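PDB 3F5B: aminoglycoside N(6')acetyltransferase from Legionella pneumophila subsp. pneumophila, which is probably an acyltransferase of the GNAT family, named for transferring an acetyl group to the 6'-amino group of aminoglycosides. Local coordinates for residues V95-F100 and V130-E135; W63-I68 and L79-I84; Q34-E39 and C102-I107; I107-S112 and V142-K147. One frame throughout, in Å; residues are numbered along the deposited sequence.

Contact 1. Residues V95-F100 and V130-E135; sequences VTLDLF and VLINPE. With CHX (cyclohexane), chain D.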
# COMPACT_ATOMS: atom_id res chain seq x y z
N VAL A 95 9.05 5.84 1.58
CA VAL A 95 8.41 4.81 0.74
C VAL A 95 6.96 5.21 0.47
O VAL A 95 6.25 5.63 1.39
CB VAL A 95 8.50 3.38 1.36
CG1 VAL A 95 7.77 3.29 2.68
CG2 VAL A 95 7.95 2.33 0.40
N THR A 96 6.53 5.09 -0.77
CA THR A 96 5.15 5.37 -1.13
C THR A 96 4.45 4.02 -1.27
O THR A 96 4.99 3.12 -1.92
CB THR A 96 5.04 6.17 -2.45
OG1 THR A 96 5.78 7.39 -2.33
CG2 THR A 96 3.55 6.48 -2.80
N LEU A 97 3.27 3.91 -0.65
CA LEU A 97 2.49 2.68 -0.59
C LEU A 97 1.16 2.83 -1.34
O LEU A 97 0.46 3.85 -1.23
CB LEU A 97 2.21 2.31 0.88
CG LEU A 97 1.41 1.06 1.20
CD1 LEU A 97 2.15 -0.22 0.66
CD2 LEU A 97 1.21 1.02 2.73
N ASP A 98 0.84 1.80 -2.13
CA ASP A 98 -0.51 1.63 -2.66
C ASP A 98 -0.97 0.27 -2.20
O ASP A 98 -0.20 -0.70 -2.28
CB ASP A 98 -0.47 1.54 -4.15
CG ASP A 98 -0.74 2.84 -4.81
OD1 ASP A 98 -1.92 3.03 -5.22
OD2 ASP A 98 0.22 3.64 -4.94
N LEU A 99 -2.23 0.18 -1.77
CA LEU A 99 -2.73 -1.12 -1.35
C LEU A 99 -4.17 -1.37 -1.77
O LEU A 99 -4.98 -0.43 -1.87
CB LEU A 99 -2.53 -1.33 0.15
CG LEU A 99 -3.32 -0.44 1.09
CD1 LEU A 99 -4.55 -1.20 1.59
CD2 LEU A 99 -2.48 0.04 2.29
N PHE A 100 -4.47 -2.65 -1.95
CA PHE A 100 -5.74 -3.11 -2.44
C PHE A 100 -6.13 -4.36 -1.66
O PHE A 100 -5.47 -5.42 -1.78
CB PHE A 100 -5.63 -3.43 -3.95
CG PHE A 100 -5.05 -2.29 -4.76
CD1 PHE A 100 -5.89 -1.28 -5.27
CD2 PHE A 100 -3.69 -2.21 -5.01
CE1 PHE A 100 -5.38 -0.21 -6.00
CE2 PHE A 100 -3.15 -1.13 -5.75
CZ PHE A 100 -4.02 -0.13 -6.25
N VAL A 130 6.43 6.58 5.61
CA VAL A 130 5.57 5.98 4.58
C VAL A 130 4.58 7.03 4.09
O VAL A 130 4.01 7.77 4.89
CB VAL A 130 4.76 4.72 5.09
CG1 VAL A 130 3.87 4.15 3.96
CG2 VAL A 130 5.71 3.65 5.62
N LEU A 131 4.38 7.07 2.78
CA LEU A 131 3.40 7.97 2.19
C LEU A 131 2.32 7.16 1.52
O LEU A 131 2.60 6.15 0.87
CB LEU A 131 4.05 8.89 1.16
CG LEU A 131 5.21 9.76 1.67
CD1 LEU A 131 5.94 10.39 0.49
CD2 LEU A 131 4.71 10.82 2.65
N ILE A 132 1.07 7.61 1.68
CA ILE A 132 -0.08 7.06 0.97
C ILE A 132 -0.97 8.17 0.41
O ILE A 132 -1.07 9.25 1.02
CB ILE A 132 -0.87 6.05 1.86
CG1 ILE A 132 -1.70 5.11 0.99
CG2 ILE A 132 -1.68 6.75 2.95
CD1 ILE A 132 -1.94 3.70 1.68
N ASN A 133 -1.59 7.91 -0.74
CA ASN A 133 -2.17 9.01 -1.54
C ASN A 133 -3.61 8.76 -2.02
O ASN A 133 -3.83 8.68 -3.22
CB ASN A 133 -1.27 9.27 -2.74
CG ASN A 133 0.09 9.82 -2.33
OD1 ASN A 133 0.21 10.99 -1.98
ND2 ASN A 133 1.12 8.97 -2.36
N PRO A 134 -4.59 8.62 -1.09
CA PRO A 134 -5.92 8.27 -1.60
C PRO A 134 -6.67 9.45 -2.20
O PRO A 134 -6.38 10.61 -1.88
CB PRO A 134 -6.65 7.79 -0.34
CG PRO A 134 -6.05 8.67 0.73
CD PRO A 134 -4.57 8.66 0.38
N GLU A 135 -7.60 9.13 -3.11
CA GLU A 135 -8.58 10.09 -3.62
C GLU A 135 -9.43 10.59 -2.45
O GLU A 135 -9.88 9.79 -1.63
CB GLU A 135 -9.46 9.36 -4.64
CG GLU A 135 -10.45 10.25 -5.35
CD GLU A 135 -11.23 9.50 -6.41
OE1 GLU A 135 -10.90 8.34 -6.73
OE2 GLU A 135 -12.17 10.10 -6.96
C1 CHX D . -6.28 3.44 -3.88
C2 CHX D . -5.58 2.18 -3.36
C3 CHX D . -4.14 2.47 -2.92
C4 CHX D . -4.10 3.40 -1.71
C5 CHX D . -5.27 4.41 -1.70
C6 CHX D . -5.87 4.70 -3.09
O HOH W 1 3.97 9.74 -2.49
O HOH W 2 -0.31 5.97 -2.64

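Contact 2. Residues W63-I68 and L79-I84; sequences WATHWI and LITSEI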
# COMPACT_ATOMS: atom_id res chain seq x y z
N TRP A 63 8.78 0.22 -12.22
CA TRP A 63 8.95 1.42 -11.39
C TRP A 63 8.77 1.12 -9.90
O TRP A 63 9.32 1.83 -9.05
CB TRP A 63 7.97 2.52 -11.82
CG TRP A 63 8.23 3.00 -13.24
CD1 TRP A 63 9.46 3.15 -13.85
CD2 TRP A 63 7.25 3.38 -14.22
NE1 TRP A 63 9.30 3.60 -15.14
CE2 TRP A 63 7.96 3.75 -15.40
CE3 TRP A 63 5.85 3.46 -14.23
CZ2 TRP A 63 7.31 4.18 -16.56
CZ3 TRP A 63 5.21 3.90 -15.39
CH2 TRP A 63 5.94 4.24 -16.54
N ALA A 64 8.01 0.08 -9.58
CA ALA A 64 7.65 -0.20 -8.18
C ALA A 64 7.89 -1.68 -7.83
O ALA A 64 8.20 -2.47 -8.70
CB ALA A 64 6.19 0.20 -7.94
N THR A 65 7.81 -2.01 -6.54
CA THR A 65 7.83 -3.40 -6.06
C THR A 65 6.38 -3.84 -5.83
O THR A 65 5.54 -3.03 -5.40
CB THR A 65 8.61 -3.51 -4.73
OG1 THR A 65 9.94 -3.03 -4.95
CG2 THR A 65 8.73 -4.93 -4.27
N HIS A 66 6.09 -5.07 -6.21
CA HIS A 66 4.71 -5.58 -6.17
C HIS A 66 4.67 -6.73 -5.17
O HIS A 66 5.51 -7.64 -5.24
CB HIS A 66 4.28 -6.02 -7.57
CG HIS A 66 4.19 -4.87 -8.53
ND1 HIS A 66 2.98 -4.32 -8.92
CD2 HIS A 66 5.15 -4.11 -9.12
CE1 HIS A 66 3.21 -3.30 -9.74
NE2 HIS A 66 4.52 -3.16 -9.87
N TRP A 67 3.71 -6.66 -4.25
CA TRP A 67 3.61 -7.56 -3.11
C TRP A 67 2.23 -8.20 -3.02
O TRP A 67 1.22 -7.67 -3.55
CB TRP A 67 3.82 -6.81 -1.77
CG TRP A 67 5.05 -5.99 -1.65
CD1 TRP A 67 5.24 -4.71 -2.10
CD2 TRP A 67 6.25 -6.38 -1.00
NE1 TRP A 67 6.51 -4.26 -1.74
CE2 TRP A 67 7.15 -5.27 -1.07
CE3 TRP A 67 6.67 -7.55 -0.34
CZ2 TRP A 67 8.44 -5.32 -0.53
CZ3 TRP A 67 7.95 -7.58 0.22
CH2 TRP A 67 8.82 -6.47 0.12
N ILE A 68 2.20 -9.32 -2.29
CA ILE A 68 0.96 -10.03 -1.97
C ILE A 68 0.97 -10.31 -0.45
O ILE A 68 2.01 -10.67 0.11
CB ILE A 68 0.78 -11.32 -2.88
CG1 ILE A 68 -0.56 -12.05 -2.64
CG2 ILE A 68 1.96 -12.31 -2.78
CD1 ILE A 68 -0.92 -12.97 -3.86
N LEU A 79 -0.22 -5.10 -2.79
CA LEU A 79 0.42 -3.86 -2.35
C LEU A 79 1.53 -3.53 -3.34
O LEU A 79 2.17 -4.43 -3.95
CB LEU A 79 0.96 -3.95 -0.91
CG LEU A 79 0.07 -4.57 0.19
CD1 LEU A 79 0.16 -6.12 0.19
CD2 LEU A 79 0.42 -4.04 1.59
N ILE A 80 1.76 -2.23 -3.48
CA ILE A 80 2.72 -1.67 -4.43
C ILE A 80 3.53 -0.60 -3.69
O ILE A 80 2.94 0.30 -3.08
CB ILE A 80 2.01 -1.01 -5.64
CG1 ILE A 80 1.02 -2.00 -6.31
CG2 ILE A 80 3.08 -0.48 -6.69
CD1 ILE A 80 0.27 -1.41 -7.55
N THR A 81 4.86 -0.74 -3.68
CA THR A 81 5.71 0.24 -3.01
C THR A 81 6.76 0.81 -3.96
O THR A 81 7.25 0.13 -4.85
CB THR A 81 6.41 -0.35 -1.77
OG1 THR A 81 7.25 -1.44 -2.16
CG2 THR A 81 5.36 -0.90 -0.73
N SER A 82 7.13 2.07 -3.76
CA SER A 82 8.28 2.60 -4.45
C SER A 82 9.00 3.57 -3.56
O SER A 82 8.37 4.24 -2.72
CB SER A 82 7.87 3.29 -5.74
OG SER A 82 6.88 4.28 -5.47
N GLU A 83 10.31 3.64 -3.74
CA GLU A 83 11.15 4.43 -2.85
C GLU A 83 11.40 5.81 -3.40
O GLU A 83 11.40 6.05 -4.61
CB GLU A 83 12.46 3.72 -2.53
CG GLU A 83 13.33 3.41 -3.74
CD GLU A 83 14.17 2.13 -3.59
OE1 GLU A 83 14.89 1.80 -4.57
OE2 GLU A 83 14.11 1.45 -2.53
N ILE A 84 11.58 6.73 -2.46
CA ILE A 84 11.89 8.11 -2.77
C ILE A 84 13.27 8.34 -2.19
O ILE A 84 13.54 7.97 -1.05
CB ILE A 84 10.85 9.05 -2.11
CG1 ILE A 84 9.48 8.82 -2.75
CG2 ILE A 84 11.28 10.52 -2.19
CD1 ILE A 84 8.35 8.94 -1.79
O HOH W 3 10.74 1.88 -6.54

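Contact 3. Residues Q34-E39 and C102-I107; sequences QPHINE and CRLDYI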
# COMPACT_ATOMS: atom_id res chain seq x y z
N GLN A 34 -12.16 -6.45 -10.19
CA GLN A 34 -13.40 -6.55 -9.43
C GLN A 34 -14.04 -5.15 -9.28
O GLN A 34 -13.31 -4.16 -9.09
CB GLN A 34 -13.17 -7.15 -8.05
CG GLN A 34 -12.45 -8.50 -8.03
CD GLN A 34 -12.16 -8.94 -6.60
OE1 GLN A 34 -12.97 -9.61 -6.00
NE2 GLN A 34 -11.02 -8.52 -6.05
N PRO A 35 -15.39 -5.07 -9.35
CA PRO A 35 -16.04 -3.76 -9.24
C PRO A 35 -15.61 -2.99 -7.99
O PRO A 35 -15.35 -1.78 -8.09
CB PRO A 35 -17.55 -4.08 -9.25
CG PRO A 35 -17.67 -5.42 -9.92
CD PRO A 35 -16.36 -6.17 -9.57
N HIS A 36 -15.46 -3.65 -6.84
CA HIS A 36 -15.11 -2.88 -5.63
C HIS A 36 -13.73 -2.24 -5.71
O HIS A 36 -13.45 -1.20 -5.08
CB HIS A 36 -15.30 -3.66 -4.31
CG HIS A 36 -14.12 -4.50 -3.89
ND1 HIS A 36 -13.95 -5.81 -4.29
CD2 HIS A 36 -13.08 -4.23 -3.06
CE1 HIS A 36 -12.85 -6.30 -3.75
NE2 HIS A 36 -12.32 -5.37 -2.99
N ILE A 37 -12.86 -2.87 -6.51
CA ILE A 37 -11.54 -2.34 -6.71
C ILE A 37 -11.61 -1.29 -7.81
O ILE A 37 -10.97 -0.21 -7.69
CB ILE A 37 -10.49 -3.45 -7.08
CG1 ILE A 37 -10.22 -4.41 -5.90
CG2 ILE A 37 -9.17 -2.78 -7.59
CD1 ILE A 37 -9.73 -3.72 -4.57
N ASN A 38 -12.36 -1.58 -8.88
CA ASN A 38 -12.50 -0.61 -9.98
C ASN A 38 -13.23 0.68 -9.65
O ASN A 38 -13.18 1.66 -10.42
CB ASN A 38 -13.07 -1.28 -11.22
CG ASN A 38 -12.15 -2.37 -11.76
OD1 ASN A 38 -12.61 -3.42 -12.13
ND2 ASN A 38 -10.83 -2.10 -11.78
N GLU A 39 -13.86 0.71 -8.48
CA GLU A 39 -14.38 1.97 -7.99
C GLU A 39 -13.28 3.02 -7.86
O GLU A 39 -13.52 4.20 -8.05
CB GLU A 39 -15.11 1.82 -6.66
CG GLU A 39 -15.86 3.13 -6.31
CD GLU A 39 -16.77 3.00 -5.12
OE1 GLU A 39 -16.71 1.96 -4.42
OE2 GLU A 39 -17.53 3.98 -4.87
N CYS A 102 -8.31 -7.20 -1.68
CA CYS A 102 -8.99 -7.77 -2.82
C CYS A 102 -10.01 -8.86 -2.51
O CYS A 102 -10.79 -9.21 -3.39
CB CYS A 102 -7.95 -8.30 -3.80
SG CYS A 102 -6.89 -6.94 -4.40
N ARG A 103 -9.98 -9.39 -1.29
CA ARG A 103 -11.02 -10.33 -0.83
C ARG A 103 -12.02 -9.56 0.03
O ARG A 103 -11.61 -8.90 0.99
CB ARG A 103 -10.41 -11.47 -0.00
CG ARG A 103 -9.72 -12.57 -0.79
CD ARG A 103 -9.32 -13.71 0.16
NE ARG A 103 -10.48 -14.35 0.81
CZ ARG A 103 -10.88 -15.59 0.57
NH1 ARG A 103 -10.22 -16.34 -0.30
NH2 ARG A 103 -11.92 -16.10 1.21
N LEU A 104 -13.31 -9.66 -0.30
CA LEU A 104 -14.32 -8.92 0.47
C LEU A 104 -14.37 -9.30 1.95
O LEU A 104 -14.71 -8.48 2.79
CB LEU A 104 -15.74 -9.05 -0.14
CG LEU A 104 -15.97 -8.28 -1.45
CD1 LEU A 104 -17.34 -8.63 -2.02
CD2 LEU A 104 -15.85 -6.78 -1.23
N ASP A 105 -14.01 -10.54 2.27
CA ASP A 105 -14.04 -11.00 3.66
C ASP A 105 -12.85 -10.47 4.44
O ASP A 105 -12.71 -10.73 5.64
CB ASP A 105 -14.21 -12.54 3.75
CG ASP A 105 -13.25 -13.32 2.81
OD1 ASP A 105 -12.67 -12.75 1.88
OD2 ASP A 105 -13.11 -14.55 3.01
N TYR A 106 -12.01 -9.67 3.78
CA TYR A 106 -10.84 -9.12 4.47
C TYR A 106 -10.84 -7.61 4.65
O TYR A 106 -9.83 -7.03 5.04
CB TYR A 106 -9.53 -9.59 3.79
CG TYR A 106 -9.17 -11.01 4.20
CD1 TYR A 106 -9.78 -12.10 3.60
CD2 TYR A 106 -8.24 -11.24 5.22
CE1 TYR A 106 -9.46 -13.42 3.99
CE2 TYR A 106 -7.93 -12.53 5.64
CZ TYR A 106 -8.53 -13.61 5.01
OH TYR A 106 -8.18 -14.86 5.42
N ILE A 107 -11.98 -6.98 4.38
CA ILE A 107 -12.06 -5.51 4.23
C ILE A 107 -12.25 -4.71 5.54
O ILE A 107 -12.27 -3.46 5.53
CB ILE A 107 -13.18 -5.20 3.21
CG1 ILE A 107 -12.64 -4.40 2.04
CG2 ILE A 107 -14.49 -4.71 3.87
CD1 ILE A 107 -12.34 -5.28 0.90

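Contact 4. Residues I107-S112 and V142-K147; sequences IGKGLS and VHVYKK. With CHX (cyclohexane), chain D; EDO (1,2-ethanediol), chain I.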
# COMPACT_ATOMS: atom_id res chain seq x y z
N ILE A 107 -11.98 -6.98 4.38
CA ILE A 107 -12.06 -5.51 4.23
C ILE A 107 -12.25 -4.71 5.54
O ILE A 107 -12.27 -3.46 5.53
CB ILE A 107 -13.18 -5.20 3.21
CG1 ILE A 107 -12.64 -4.40 2.04
CG2 ILE A 107 -14.49 -4.71 3.87
CD1 ILE A 107 -12.34 -5.28 0.90
N GLY A 108 -12.35 -5.43 6.65
CA GLY A 108 -12.59 -4.83 7.96
C GLY A 108 -11.60 -3.72 8.21
O GLY A 108 -10.43 -3.84 7.88
N LYS A 109 -12.06 -2.63 8.82
CA LYS A 109 -11.18 -1.49 9.06
C LYS A 109 -10.07 -1.89 10.02
O LYS A 109 -8.90 -1.59 9.78
CB LYS A 109 -11.97 -0.30 9.59
CG LYS A 109 -12.97 0.27 8.58
CD LYS A 109 -13.69 1.48 9.17
CE LYS A 109 -15.13 1.23 9.50
NZ LYS A 109 -15.33 -0.02 10.27
N GLY A 110 -10.42 -2.58 11.10
CA GLY A 110 -9.42 -2.99 12.10
C GLY A 110 -8.41 -3.97 11.50
O GLY A 110 -7.21 -3.88 11.76
N LEU A 111 -8.90 -4.89 10.69
CA LEU A 111 -8.02 -5.80 9.95
C LEU A 111 -7.08 -5.06 8.98
O LEU A 111 -5.90 -5.44 8.84
CB LEU A 111 -8.85 -6.81 9.16
CG LEU A 111 -8.06 -7.96 8.55
CD1 LEU A 111 -8.91 -9.23 8.42
CD2 LEU A 111 -7.49 -7.56 7.17
N SER A 112 -7.60 -4.06 8.27
CA SER A 112 -6.78 -3.29 7.32
C SER A 112 -5.66 -2.54 8.05
O SER A 112 -4.54 -2.51 7.57
CB SER A 112 -7.63 -2.30 6.54
OG SER A 112 -8.57 -3.01 5.74
N VAL A 142 -9.49 6.90 3.44
CA VAL A 142 -8.97 8.01 4.21
C VAL A 142 -9.13 7.69 5.70
O VAL A 142 -8.22 7.92 6.52
CB VAL A 142 -9.74 9.35 3.87
CG1 VAL A 142 -9.50 10.44 4.90
CG2 VAL A 142 -9.41 9.83 2.44
N HIS A 143 -10.31 7.18 6.04
CA HIS A 143 -10.64 6.83 7.42
C HIS A 143 -9.73 5.71 7.98
O HIS A 143 -9.17 5.81 9.08
CB HIS A 143 -12.11 6.41 7.53
CG HIS A 143 -12.51 6.02 8.91
ND1 HIS A 143 -12.90 6.94 9.86
CD2 HIS A 143 -12.52 4.81 9.52
CE1 HIS A 143 -13.17 6.31 10.99
NE2 HIS A 143 -12.95 5.02 10.81
N VAL A 144 -9.61 4.63 7.23
CA VAL A 144 -8.68 3.55 7.61
C VAL A 144 -7.24 4.07 7.75
O VAL A 144 -6.56 3.76 8.72
CB VAL A 144 -8.73 2.40 6.59
CG1 VAL A 144 -7.57 1.45 6.76
CG2 VAL A 144 -10.11 1.69 6.64
N TYR A 145 -6.76 4.86 6.80
CA TYR A 145 -5.36 5.30 6.91
C TYR A 145 -5.19 6.19 8.13
O TYR A 145 -4.20 6.08 8.84
CB TYR A 145 -4.87 6.01 5.64
CG TYR A 145 -5.03 5.16 4.40
CD1 TYR A 145 -5.09 3.77 4.49
CD2 TYR A 145 -5.15 5.74 3.15
CE1 TYR A 145 -5.24 2.98 3.38
CE2 TYR A 145 -5.29 4.95 2.02
CZ TYR A 145 -5.34 3.58 2.15
OH TYR A 145 -5.49 2.79 1.05
N LYS A 146 -6.17 7.07 8.39
CA LYS A 146 -6.11 7.88 9.61
C LYS A 146 -6.06 6.98 10.87
O LYS A 146 -5.31 7.27 11.81
CB LYS A 146 -7.28 8.88 9.73
CG LYS A 146 -7.12 10.12 8.85
CD LYS A 146 -7.99 11.28 9.32
CE LYS A 146 -9.30 11.27 8.62
NZ LYS A 146 -10.04 12.51 8.96
N LYS A 147 -6.89 5.94 10.89
CA LYS A 147 -6.89 4.95 11.98
C LYS A 147 -5.52 4.30 12.18
O LYS A 147 -5.15 4.00 13.30
CB LYS A 147 -7.90 3.83 11.69
CG LYS A 147 -9.10 3.75 12.59
CD LYS A 147 -9.99 2.53 12.25
CE LYS A 147 -9.85 1.35 13.24
NZ LYS A 147 -10.43 1.66 14.60
C1 CHX D . -6.28 3.44 -3.88
C2 CHX D . -5.58 2.18 -3.36
C3 CHX D . -4.14 2.47 -2.92
C4 CHX D . -4.10 3.40 -1.71
C5 CHX D . -5.27 4.41 -1.70
C6 CHX D . -5.87 4.70 -3.09
C1 EDO I . -9.73 1.22 2.69
O1 EDO I . -11.13 0.88 2.50
C2 EDO I . -8.83 0.18 2.01
O2 EDO I . -7.79 0.80 1.23

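Contact 1. Residues V95-F100 and V130-E135
V95, T96 and L97 pair with V130 and L131 as parallel neighbours in the sheet of a GNAT fold. They belong to the two strands of a beta-alpha-beta unit whose helix is 109-123. L131 N gives a bond to V95 O at 2.7 Å, and L97 N gives one to L131 O at 2.8 Å. V95 and V130 lie side by side and point the same way, with CG1 of V95 3.6 Å from CG2 of V130. On that face V130 CG1 also rests against L97 CB. On the face of T96, its CG2 lies 3.5 Å from ND2 of N133, and the two side chains cross at about a right angle. Water 1 bonds to both T96 OG1 and N133 ND2.

The two short strand axes run 41° apart in direction, consistent with the V-shaped opening that takes acetyl-CoA in this family. I132 lies where the strands part. Its CG1 is anti to the backbone N (chi1 -158°) and comes within 3.3 Å of L97 O. Its CD1 meets L99 CD2 at 3.7 Å. Y145 of helix 139-148 packs on both residues. Water 2 donates to L97 O and accepts a weak bond from N133 ND2. Cyclohexane sits among D98, L99, F100, I132 and P134. Its C3 stands over one face of the F100 ring, near the rim, and its C2 is 3.6 Å from F100 CE1.

Contact 2. Residues W63-I68 and L79-I84
T81 OG1 stands between its own backbone N and carbonyl carbon (chi1 61°), and W67 CG is anti to its carbonyl carbon (chi1 -53°). The two side chains then cross at about a right angle, with the indole edge turned to the hydroxyl. W67 NE1 donates to T81 OG1 over 2.9 Å, almost straight at 167° and within the ring plane. L79 O lies at the same ring's edge. T65 CG2 sits over one indole face, offset toward the rim. F119 of helix 109-123 meets W67 edge-to-face and also touches L79 and T81.

H66 and I80 project from the other side of the sheet, side by side. I80 CG2 stands 4.1 Å above the plane of the H66 ring, near its rim. It is also pressed against A64 CB at 3.4 Å, a tight carbon contact. Both ring nitrogens of H66 are bonded: ND1 to Y78 OH and NE2 to D52 OD2. These bonds probably fix the ring's rotation. Helix 43-57 covers this side, with L53 on H66 and T49 on I80.

The main chains make paired bonds at T65 with T81 and at W67 with L79. T65 N to T81 O spans 2.8 Å, and L79 N to W67 O spans 3.0 Å. This is the antiparallel pairing of a beta hairpin, strands 65-71 and 74-84, within the GNAT sheet.

Contact 3. Residues Q34-E39 and C102-I107
Q34 and H36, at the start of the short helix 35-38, meet C102, L104 and I107 in a mixed polar and apolar contact toward the rim of the fold. The Q34 chain is extended beyond CG (chi2 175°), which carries its CD out toward C102 O. Q34 NE2 donates to C102 O at 2.8 Å. The bond is straight (168°), lies in the plane of the Q34 amide and uses a lone pair of the carbonyl. The same NE2 also bonds to W31 O, so two main-chain oxygens hold the amide.

The H36 ring is sandwiched. L104 CD2 makes a CH-pi contact over its centre, 3.8 Å from the centroid. I37 CG1 covers the opposite face near the rim. C102 O lies at the ring edge, in plane, 3.6 Å from H36 CE1. H36 NE2 bonds to I101 O, and I107 CD1 reaches it tip to tip at 3.9 Å.

Residues 102-107 link strand 94-101 to helix 109-123. In GNAT relatives this connection leads into the loop that holds the pyrophosphate of acetyl-CoA. I37 CD1 packs loosely on C102 SG, 4.3 Å away.

Contact 4. Residues I107-S112 and V142-K147
K109 and S112 meet H143 and V144 where the start of helix 109-123 packs against helix 139-148, beside the pocket that holds cyclohexane. The contact is apolar in its touching atoms. V144 CG1 is anti to the backbone N (chi1 166°) and CG2 anti to the carbonyl carbon, which splits the methyls between two partners. CG2 meets K109 CG at 3.7 Å, and CG1 meets S112 CB at 3.8 Å. I116, one turn further along helix 109-123, packs on V144 as well. Toward solvent, the aliphatic part of K109 crosses obliquely to H143, with K109 CD 3.5 Å from H143 CD2.

G108 is the N-cap of helix 109-123. The sequence G108-K109-G110 resembles the pyrophosphate-binding turn of GNAT enzymes, and probably serves acetyl-CoA here too. G108 O accepts from S112 N at 2.9 Å and from S112 OG at 3.0 Å, the two donors coming from opposite faces of the carbonyl plane. The bond from OG turns the hydroxyl back on its own helix, while S112 CB faces V144.

Y145 points away from helix 109-123 at its CB and carries its ring to the bound small molecules. Cyclohexane C5 lies in plane at the ring edge, 3.8 Å from Y145 CE2. A 1,2-ethanediol, probably from the crystallisation liquor, donates a weak bond from O2 to Y145 OH and is also bonded to R140 NH2.

How the contacts relate
Contact 1 is the buried centre. Contacts 2, 3 and 4 are partly buried, the last two further from the centre. Contacts 1 and 2 share one sheet: strands 74-84 and 94-101 are neighbours, probably joined by D98 N to I80 O and T96 N to S82 O. Both rest on main-chain bonds, parallel in the first and antiparallel in the second. Contact 3 sets side chains on a loop's main-chain oxygen and on aliphatic groups; contact 4 is aliphatic packing between helices. They share I107, in the link from strand 94-101 to helix 109-123. Contacts 1 and 4 both reach the cyclohexane and meet at Y145 and P134. Contact 2 touches neither contact 3 nor contact 4.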